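Local coordinates for porin (Rhodobacter capsulatus, PDB 2POR), which forms trimers of beta-barrel channels in the bacterial outer membrane that let small hydrophilic solutes of up to about 0.6 kDa diffuse passively, at residues 158-163 against 190-195; 84-89 against 233-238; 2-7 against 27-32. All coordinates share one frame; numbering follows the deposited sequence.

From the N terminus, contact 3 (2-7 with 27-32) closes first, holding together the opening hairpin of the barrel on the face where the subunits meet. Contact 2 then opens at 84-89, in the long loop after helix 78-83, and does not close until 233-238, so contact 1 (158-163 with 190-195) is nested inside it. Contact 1 joins the ends of strands 161-171 and 181-192. Contact 2 presses the loop onto the wall at strand 226-240. Contacts 1 and 2 touch where Thr195 OG1 lies 2.8 Å from Ser238 OG, a probable hydrogen bond; contact 3 stands apart, its centre about 31 Å from that of contact 1.

Contact 1: 158-163 against 190-195; sequences FGNYTV and AKFGAT
Tyr161 and Phe192 meet across two neighbouring strand ends, their side chains crossing at about a right angle. The ring planes are 67° apart and the centroids 5.9 Å apart, an oblique pairing. The touching parts are the outer ends of both rings: Tyr161 OH comes to 3.2 Å from Phe192 CE1, approaching near the plane of the phenylalanine ring and at its edge. Both side chains leave the backbone in the same way, CG anti to the carbonyl carbon and beside the backbone N. Further back, Tyr161 CE1 rests 4.1 Å from Ala190 CB, the methyl group of the residue with which Tyr161 forms an antiparallel non-hydrogen-bonded pair.

Asn160 crosses Phe192 at about a right angle too, and its ND2 sits at the ring edge, 3.8 Å from Phe192 CD1. The amide's hydrogen bond goes to the backbone: ND2 donates to Lys191 O over 3.0 Å, and the acceptor lies almost exactly in the amide plane while the donor lies in the carbonyl plane. Asn160 O in turn accepts from Lys191 N at 3.0 Å, with an N-H...O angle of 155°, and also receives a CA-H...O contact from Ala190. One asparagine therefore grips both polar backbone atoms of Lys191; the side-chain bond, with its acceptor in the amide plane, holds the amide in rotation.

Phe158 to Tyr161 and Phe192 to Thr195 each form a type II' beta turn, with Gly159 and Gly193 at positive phi. The arrangement is that of adjacent tight hairpin turns at one rim of a porin barrel, and the paired rings on the surface are consistent with the aromatic girdle of outer-membrane porins.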
loop_
_atom_site.group_PDB
_atom_site.type_symbol
_atom_site.label_atom_id
_atom_site.label_comp_id
_atom_site.label_asym_id
_atom_site.label_seq_id
_atom_site.Cartn_x
_atom_site.Cartn_y
_atom_site.Cartn_z
ATOM N N PHE A 158 28.364 -31.578 5.848
ATOM C CA PHE A 158 29.319 -32.403 6.553
ATOM C C PHE A 158 30.408 -31.454 7.014
ATOM O O PHE A 158 31.261 -30.906 6.306
ATOM C CB PHE A 158 29.893 -33.500 5.640
ATOM C CG PHE A 158 30.523 -33.099 4.308
ATOM C CD1 PHE A 158 29.722 -32.777 3.222
ATOM C CD2 PHE A 158 31.909 -33.062 4.184
ATOM C CE1 PHE A 158 30.308 -32.420 2.027
ATOM C CE2 PHE A 158 32.486 -32.703 2.977
ATOM C CZ PHE A 158 31.684 -32.382 1.902
ATOM N N GLY A 159 30.235 -31.133 8.276
ATOM C CA GLY A 159 31.184 -30.282 8.941
ATOM C C GLY A 159 30.986 -28.876 8.433
ATOM O O GLY A 159 29.860 -28.354 8.453
ATOM N N ASN A 160 32.103 -28.351 7.913
ATOM C CA ASN A 160 32.163 -26.982 7.396
ATOM C C ASN A 160 31.514 -26.802 6.032
ATOM O O ASN A 160 31.327 -25.659 5.605
ATOM C CB ASN A 160 33.591 -26.462 7.181
ATOM C CG ASN A 160 34.650 -26.784 8.231
ATOM O OD1 ASN A 160 34.962 -27.961 8.449
ATOM N ND2 ASN A 160 35.262 -25.805 8.897
ATOM N N TYR A 161 31.217 -27.936 5.397
ATOM C CA TYR A 161 30.793 -28.048 4.024
ATOM C C TYR A 161 29.362 -28.374 3.801
ATOM O O TYR A 161 28.835 -29.219 4.507
ATOM C CB TYR A 161 31.552 -29.125 3.307
ATOM C CG TYR A 161 33.016 -28.893 3.540
ATOM C CD1 TYR A 161 33.689 -28.003 2.731
ATOM C CD2 TYR A 161 33.651 -29.500 4.607
ATOM C CE1 TYR A 161 35.013 -27.693 2.991
ATOM C CE2 TYR A 161 34.974 -29.194 4.873
ATOM C CZ TYR A 161 35.646 -28.288 4.063
ATOM O OH TYR A 161 36.959 -27.941 4.335
ATOM N N THR A 162 28.727 -27.714 2.849
ATOM C CA THR A 162 27.462 -28.191 2.370
ATOM C C THR A 162 27.732 -28.314 0.909
ATOM O O THR A 162 28.389 -27.449 0.323
ATOM C CB THR A 162 26.353 -27.224 2.553
ATOM O OG1 THR A 162 26.269 -27.011 3.956
ATOM C CG2 THR A 162 25.040 -27.754 1.965
ATOM N N VAL A 163 27.347 -29.431 0.358
ATOM C CA VAL A 163 27.436 -29.538 -1.074
ATOM C C VAL A 163 26.030 -29.862 -1.550
ATOM O O VAL A 163 25.199 -30.336 -0.771
ATOM C CB VAL A 163 28.457 -30.646 -1.568
ATOM C CG1 VAL A 163 29.843 -30.242 -1.075
ATOM C CG2 VAL A 163 28.049 -32.047 -1.135
ATOM N N ALA A 190 31.152 -23.353 2.301
ATOM C CA ALA A 190 32.131 -23.710 3.296
ATOM C C ALA A 190 32.296 -22.548 4.211
ATOM O O ALA A 190 32.406 -21.400 3.749
ATOM C CB ALA A 190 33.507 -23.942 2.716
ATOM N N LYS A 191 32.269 -22.822 5.510
ATOM C CA LYS A 191 32.637 -21.789 6.475
ATOM C C LYS A 191 33.896 -22.252 7.144
ATOM O O LYS A 191 33.992 -23.402 7.569
ATOM C CB LYS A 191 31.610 -21.553 7.579
ATOM C CG LYS A 191 30.855 -22.799 8.024
ATOM C CD LYS A 191 29.367 -22.460 8.001
ATOM C CE LYS A 191 28.835 -22.348 6.571
ATOM N NZ LYS A 191 27.645 -21.517 6.525
ATOM N N PHE A 192 34.902 -21.399 7.170
ATOM C CA PHE A 192 36.176 -21.671 7.809
ATOM C C PHE A 192 36.324 -20.582 8.856
ATOM O O PHE A 192 37.116 -19.630 8.747
ATOM C CB PHE A 192 37.318 -21.583 6.809
ATOM C CG PHE A 192 37.215 -22.597 5.693
ATOM C CD1 PHE A 192 36.843 -23.897 5.978
ATOM C CD2 PHE A 192 37.493 -22.184 4.409
ATOM C CE1 PHE A 192 36.744 -24.796 4.952
ATOM C CE2 PHE A 192 37.391 -23.095 3.389
ATOM C CZ PHE A 192 37.018 -24.394 3.661
ATOM N N GLY A 193 35.454 -20.682 9.860
ATOM C CA GLY A 193 35.468 -19.691 10.913
ATOM C C GLY A 193 34.848 -18.367 10.460
ATOM O O GLY A 193 33.686 -18.339 10.044
ATOM N N ALA A 194 35.624 -17.275 10.488
ATOM C CA ALA A 194 35.119 -15.949 10.135
ATOM C C ALA A 194 34.885 -15.755 8.624
ATOM O O ALA A 194 34.334 -14.722 8.219
ATOM C CB ALA A 194 36.125 -14.915 10.627
ATOM N N THR A 195 35.358 -16.731 7.825
ATOM C CA THR A 195 35.313 -16.796 6.365
ATOM C C THR A 195 34.255 -17.703 5.755
ATOM O O THR A 195 34.136 -18.877 6.101
ATOM C CB THR A 195 36.701 -17.227 5.885
ATOM O OG1 THR A 195 37.586 -16.269 6.477
ATOM C CG2 THR A 195 36.877 -17.259 4.374
#

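Contact 2: 84-89 against 233-238; sequences GDLYEV and GLSVDS
Tyr87 packs against Ser235 and Asp237, and its side chain can be followed outward over strand 226-240. CB lies 3.9 Å from Ser235 OG. Chi1 of -177° sets CG anti to the backbone N, and there CG comes within 4.0 Å of Asp237 CB. The closest approach falls at the next atom, CD1, which is 3.5 Å from that CB and also meets the carboxylate carbon CG. CE1 still touches Asp237 CB, at 3.7 Å, while the side chain as a whole also reaches Thr244 on the adjoining strand.

These distances describe a CH-pi contact: Asp237 CB stands over one face of the ring, 28° off its normal. The carboxylate is turned nearly parallel to the ring, the two planes differing by 20°. Its OD2 is held by the side-chain amide of Asn196, so the acid's polar end has its own partner while its methylene serves the aromatic face.

The backbone of Tyr87 is fixed as well. Its N donates to Ser235 OG over 3.1 Å, pinning the irregular segment 84-89 to a side chain of the strand. Leu86 flanks this bond, its CB 3.6 Å from Ser235 OG and its CD1 passing near Leu234 O.

Leu86 is further bonded through its backbone to Asn100, a ligand of a bound calcium ion, and packs on Tyr248 and Lys198 of the flanking strands. A long loop lying against the inward-facing side chains of the wall is the hallmark of the porin fold, in which the third loop bends into the barrel and narrows the pore.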
loop_
_atom_site.group_PDB
_atom_site.type_symbol
_atom_site.label_atom_id
_atom_site.label_comp_id
_atom_site.label_asym_id
_atom_site.label_seq_id
_atom_site.Cartn_x
_atom_site.Cartn_y
_atom_site.Cartn_z
ATOM N N GLY A 84 21.018 -20.218 -2.010
ATOM C CA GLY A 84 21.107 -18.771 -1.907
ATOM C C GLY A 84 21.970 -18.074 -2.963
ATOM O O GLY A 84 22.175 -18.570 -4.074
ATOM N N ASP A 85 22.466 -16.895 -2.616
ATOM C CA ASP A 85 23.225 -16.021 -3.494
ATOM C C ASP A 85 24.640 -15.822 -3.019
ATOM O O ASP A 85 24.994 -16.273 -1.938
ATOM C CB ASP A 85 22.528 -14.643 -3.597
ATOM C CG ASP A 85 21.229 -14.767 -4.389
ATOM O OD1 ASP A 85 21.163 -15.517 -5.359
ATOM O OD2 ASP A 85 20.254 -14.154 -3.991
ATOM N N LEU A 86 25.479 -15.127 -3.781
ATOM C CA LEU A 86 26.855 -14.867 -3.416
ATOM C C LEU A 86 26.828 -13.629 -2.534
ATOM O O LEU A 86 25.757 -13.015 -2.333
ATOM C CB LEU A 86 27.709 -14.652 -4.689
ATOM C CG LEU A 86 27.761 -15.781 -5.709
ATOM C CD1 LEU A 86 28.786 -15.341 -6.741
ATOM C CD2 LEU A 86 28.189 -17.140 -5.129
ATOM N N TYR A 87 27.977 -13.254 -1.980
ATOM C CA TYR A 87 28.101 -12.111 -1.073
ATOM C C TYR A 87 27.506 -10.824 -1.662
ATOM O O TYR A 87 27.897 -10.402 -2.735
ATOM C CB TYR A 87 29.597 -11.892 -0.730
ATOM C CG TYR A 87 29.823 -10.761 0.271
ATOM C CD1 TYR A 87 29.420 -10.884 1.600
ATOM C CD2 TYR A 87 30.412 -9.594 -0.168
ATOM C CE1 TYR A 87 29.613 -9.824 2.471
ATOM C CE2 TYR A 87 30.599 -8.534 0.691
ATOM C CZ TYR A 87 30.194 -8.665 1.994
ATOM O OH TYR A 87 30.342 -7.580 2.819
ATOM N N GLU A 88 26.613 -10.146 -0.950
ATOM C CA GLU A 88 25.935 -8.960 -1.415
ATOM C C GLU A 88 26.793 -7.763 -1.191
ATOM O O GLU A 88 27.242 -7.467 -0.083
ATOM C CB GLU A 88 24.607 -8.847 -0.678
ATOM C CG GLU A 88 23.812 -7.671 -1.153
ATOM C CD GLU A 88 22.404 -7.577 -0.586
ATOM O OE1 GLU A 88 21.602 -8.492 -0.710
ATOM O OE2 GLU A 88 22.081 -6.538 -0.041
ATOM N N VAL A 89 27.021 -7.063 -2.283
ATOM C CA VAL A 89 27.853 -5.880 -2.271
ATOM C C VAL A 89 27.022 -4.620 -2.408
ATOM O O VAL A 89 26.084 -4.593 -3.222
ATOM C CB VAL A 89 28.877 -6.016 -3.425
ATOM C CG1 VAL A 89 29.641 -4.704 -3.601
ATOM C CG2 VAL A 89 29.822 -7.181 -3.131
ATOM N N GLY A 233 30.645 -19.229 -10.521
ATOM C CA GLY A 233 31.105 -18.089 -9.751
ATOM C C GLY A 233 31.550 -18.507 -8.356
ATOM O O GLY A 233 31.418 -19.651 -7.913
ATOM N N LEU A 234 32.053 -17.529 -7.672
ATOM C CA LEU A 234 32.630 -17.774 -6.382
ATOM C C LEU A 234 32.529 -16.518 -5.554
ATOM O O LEU A 234 32.660 -15.425 -6.141
ATOM C CB LEU A 234 34.061 -18.111 -6.603
ATOM C CG LEU A 234 34.974 -18.029 -5.421
ATOM C CD1 LEU A 234 34.792 -19.281 -4.567
ATOM C CD2 LEU A 234 36.370 -17.827 -5.913
ATOM N N SER A 235 32.293 -16.625 -4.231
ATOM C CA SER A 235 32.460 -15.449 -3.404
ATOM C C SER A 235 33.150 -15.838 -2.110
ATOM O O SER A 235 33.050 -17.005 -1.677
ATOM C CB SER A 235 31.137 -14.753 -3.023
ATOM O OG SER A 235 30.209 -15.447 -2.226
ATOM N N VAL A 236 33.819 -14.831 -1.542
ATOM C CA VAL A 236 34.541 -14.994 -0.301
ATOM C C VAL A 236 34.225 -13.771 0.541
ATOM O O VAL A 236 34.324 -12.644 0.031
ATOM C CB VAL A 236 36.094 -15.052 -0.525
ATOM C CG1 VAL A 236 36.789 -15.305 0.815
ATOM C CG2 VAL A 236 36.490 -16.205 -1.413
ATOM N N ASP A 237 33.844 -13.934 1.813
ATOM C CA ASP A 237 33.755 -12.786 2.707
ATOM C C ASP A 237 34.335 -13.199 4.052
ATOM O O ASP A 237 34.249 -14.387 4.412
ATOM C CB ASP A 237 32.328 -12.329 2.922
ATOM C CG ASP A 237 31.351 -13.326 3.482
ATOM O OD1 ASP A 237 30.782 -14.111 2.734
ATOM O OD2 ASP A 237 31.137 -13.288 4.685
ATOM N N SER A 238 34.909 -12.267 4.784
ATOM C CA SER A 238 35.481 -12.585 6.069
ATOM C C SER A 238 35.255 -11.437 7.006
ATOM O O SER A 238 35.306 -10.262 6.613
ATOM C CB SER A 238 36.973 -12.821 5.951
ATOM O OG SER A 238 37.425 -13.501 7.123
#

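Contact 3: 2-7 against 27-32; sequences VKLSGD and VLFTMS
In the non-hydrogen-bonded pair Leu4-Phe29, chi1 of -66° and -62° sets each CG anti to the carbonyl carbon; the side chains lie side by side and point the same way, with Leu4 CD2 meeting the ring obliquely, 3.4 Å from Phe29 CD1. The same methyl reaches Val27 CG1 at 4.0 Å. Val2 and Met31 repeat the side-by-side arrangement farther along, where Val2 CG2 meets Met31 CG.

The opposite face carries Lys3, Ser5, Leu28 and Thr30. Ser5 OG packs 3.6 Å from Leu28 CD2 and is joined to a water at 2.8 Å. That water also donates to Leu28 O and is bonded to Thr30 OG1 at 2.7 Å, so a single molecule bridges two side-chain hydroxyls and one main-chain carbonyl.

Beneath the side chains the register is regular. Lys3 pairs with Thr30 and Ser5 with Leu28 as antiparallel hydrogen-bonded pairs, each contributing two bonds. Lys3 N to Thr30 O, at 2.7 Å, is almost straight, whereas in the bond from Leu28 N to Ser5 O, at 2.8 Å, the donor rises above the carbonyl plane. The strand directions differ by 154°. Gly6 has no side chain, and its CA approaches Val27 CA to 4.1 Å.

Strand 40-46 continues the sheet beyond 27-32, where the rings of Phe29 and Phe45 meet, and on the other side Gly6 bonds to Phe301, beside the last strand that closes the barrel. The face bearing Leu4, Phe29 and Met31 packs on both other subunits of the trimer: Leu4 meets Leu4 of the second subunit, and Phe29 meets Phe29 of the third.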
loop_
_atom_site.group_PDB
_atom_site.type_symbol
_atom_site.label_atom_id
_atom_site.label_comp_id
_atom_site.label_asym_id
_atom_site.label_seq_id
_atom_site.Cartn_x
_atom_site.Cartn_y
_atom_site.Cartn_z
ATOM N N VAL A 2 0.728 -11.242 14.907
ATOM C CA VAL A 2 1.327 -10.406 13.864
ATOM C C VAL A 2 2.506 -9.640 14.444
ATOM O O VAL A 2 2.307 -8.858 15.371
ATOM C CB VAL A 2 0.290 -9.367 13.283
ATOM C CG1 VAL A 2 0.964 -8.615 12.137
ATOM C CG2 VAL A 2 -0.975 -10.030 12.761
ATOM N N LYS A 3 3.730 -9.797 13.959
ATOM C CA LYS A 3 4.884 -9.051 14.425
ATOM C C LYS A 3 5.396 -8.116 13.324
ATOM O O LYS A 3 5.240 -8.411 12.138
ATOM C CB LYS A 3 6.033 -9.986 14.797
ATOM C CG LYS A 3 5.747 -10.881 15.986
ATOM C CD LYS A 3 7.069 -11.348 16.595
ATOM C CE LYS A 3 6.856 -11.727 18.076
ATOM N NZ LYS A 3 6.280 -10.650 18.888
ATOM N N LEU A 4 6.047 -7.042 13.716
ATOM C CA LEU A 4 6.587 -6.055 12.840
ATOM C C LEU A 4 8.063 -5.980 12.927
ATOM O O LEU A 4 8.651 -6.073 13.996
ATOM C CB LEU A 4 6.076 -4.673 13.173
ATOM C CG LEU A 4 4.585 -4.357 12.981
ATOM C CD1 LEU A 4 4.267 -2.918 13.273
ATOM C CD2 LEU A 4 4.239 -4.528 11.533
ATOM N N SER A 5 8.721 -5.803 11.807
ATOM C CA SER A 5 10.135 -5.481 11.780
ATOM C C SER A 5 10.319 -4.544 10.570
ATOM O O SER A 5 9.326 -4.280 9.869
ATOM C CB SER A 5 10.972 -6.722 11.608
ATOM O OG SER A 5 10.667 -7.524 10.479
ATOM N N GLY A 6 11.500 -4.039 10.280
ATOM C CA GLY A 6 11.693 -3.139 9.150
ATOM C C GLY A 6 13.138 -2.921 8.880
ATOM O O GLY A 6 14.046 -3.457 9.535
ATOM N N ASP A 7 13.393 -2.148 7.844
ATOM C CA ASP A 7 14.750 -1.766 7.507
ATOM C C ASP A 7 14.694 -0.443 6.747
ATOM O O ASP A 7 13.609 0.033 6.386
ATOM C CB ASP A 7 15.462 -2.850 6.662
ATOM C CG ASP A 7 14.720 -3.320 5.416
ATOM O OD1 ASP A 7 14.389 -2.507 4.568
ATOM O OD2 ASP A 7 14.432 -4.492 5.318
ATOM N N VAL A 27 8.716 -2.019 5.847
ATOM C CA VAL A 27 8.183 -2.660 7.055
ATOM C C VAL A 27 7.794 -4.057 6.596
ATOM O O VAL A 27 7.243 -4.223 5.488
ATOM C CB VAL A 27 6.958 -1.886 7.587
ATOM C CG1 VAL A 27 6.129 -2.671 8.600
ATOM C CG2 VAL A 27 7.508 -0.643 8.265
ATOM N N LEU A 28 8.138 -5.060 7.422
ATOM C CA LEU A 28 7.756 -6.437 7.208
ATOM C C LEU A 28 6.713 -6.883 8.248
ATOM O O LEU A 28 6.832 -6.631 9.448
ATOM C CB LEU A 28 9.017 -7.313 7.267
ATOM C CG LEU A 28 8.824 -8.830 7.222
ATOM C CD1 LEU A 28 8.329 -9.330 5.868
ATOM C CD2 LEU A 28 10.158 -9.453 7.490
ATOM N N PHE A 29 5.619 -7.480 7.806
ATOM C CA PHE A 29 4.586 -8.056 8.657
ATOM C C PHE A 29 4.898 -9.532 8.751
ATOM O O PHE A 29 4.958 -10.173 7.692
ATOM C CB PHE A 29 3.205 -7.938 8.047
ATOM C CG PHE A 29 2.794 -6.500 7.841
ATOM C CD1 PHE A 29 2.447 -5.714 8.910
ATOM C CD2 PHE A 29 2.784 -5.958 6.560
ATOM C CE1 PHE A 29 2.098 -4.392 8.705
ATOM C CE2 PHE A 29 2.433 -4.638 6.357
ATOM C CZ PHE A 29 2.092 -3.850 7.428
ATOM N N THR A 30 5.131 -10.132 9.938
ATOM C CA THR A 30 5.340 -11.583 10.048
ATOM C C THR A 30 4.198 -12.134 10.861
ATOM O O THR A 30 3.940 -11.656 11.968
ATOM C CB THR A 30 6.610 -11.884 10.742
ATOM O OG1 THR A 30 7.653 -11.301 9.988
ATOM C CG2 THR A 30 6.832 -13.344 10.840
ATOM N N MET A 31 3.452 -13.079 10.324
ATOM C CA MET A 31 2.269 -13.587 10.983
ATOM C C MET A 31 2.496 -15.035 11.290
ATOM O O MET A 31 3.105 -15.743 10.482
ATOM C CB MET A 31 1.055 -13.433 10.087
ATOM C CG MET A 31 0.850 -11.956 9.785
ATOM S SD MET A 31 -0.727 -11.627 9.007
ATOM C CE MET A 31 -0.324 -12.126 7.380
ATOM N N SER A 32 2.079 -15.521 12.471
ATOM C CA SER A 32 2.336 -16.925 12.834
ATOM C C SER A 32 1.272 -17.500 13.760
ATOM O O SER A 32 0.507 -16.723 14.377
ATOM C CB SER A 32 3.719 -17.059 13.503
ATOM O OG SER A 32 3.861 -16.059 14.501
HETATM O O HOH W 1 8.269 -8.884 10.929
#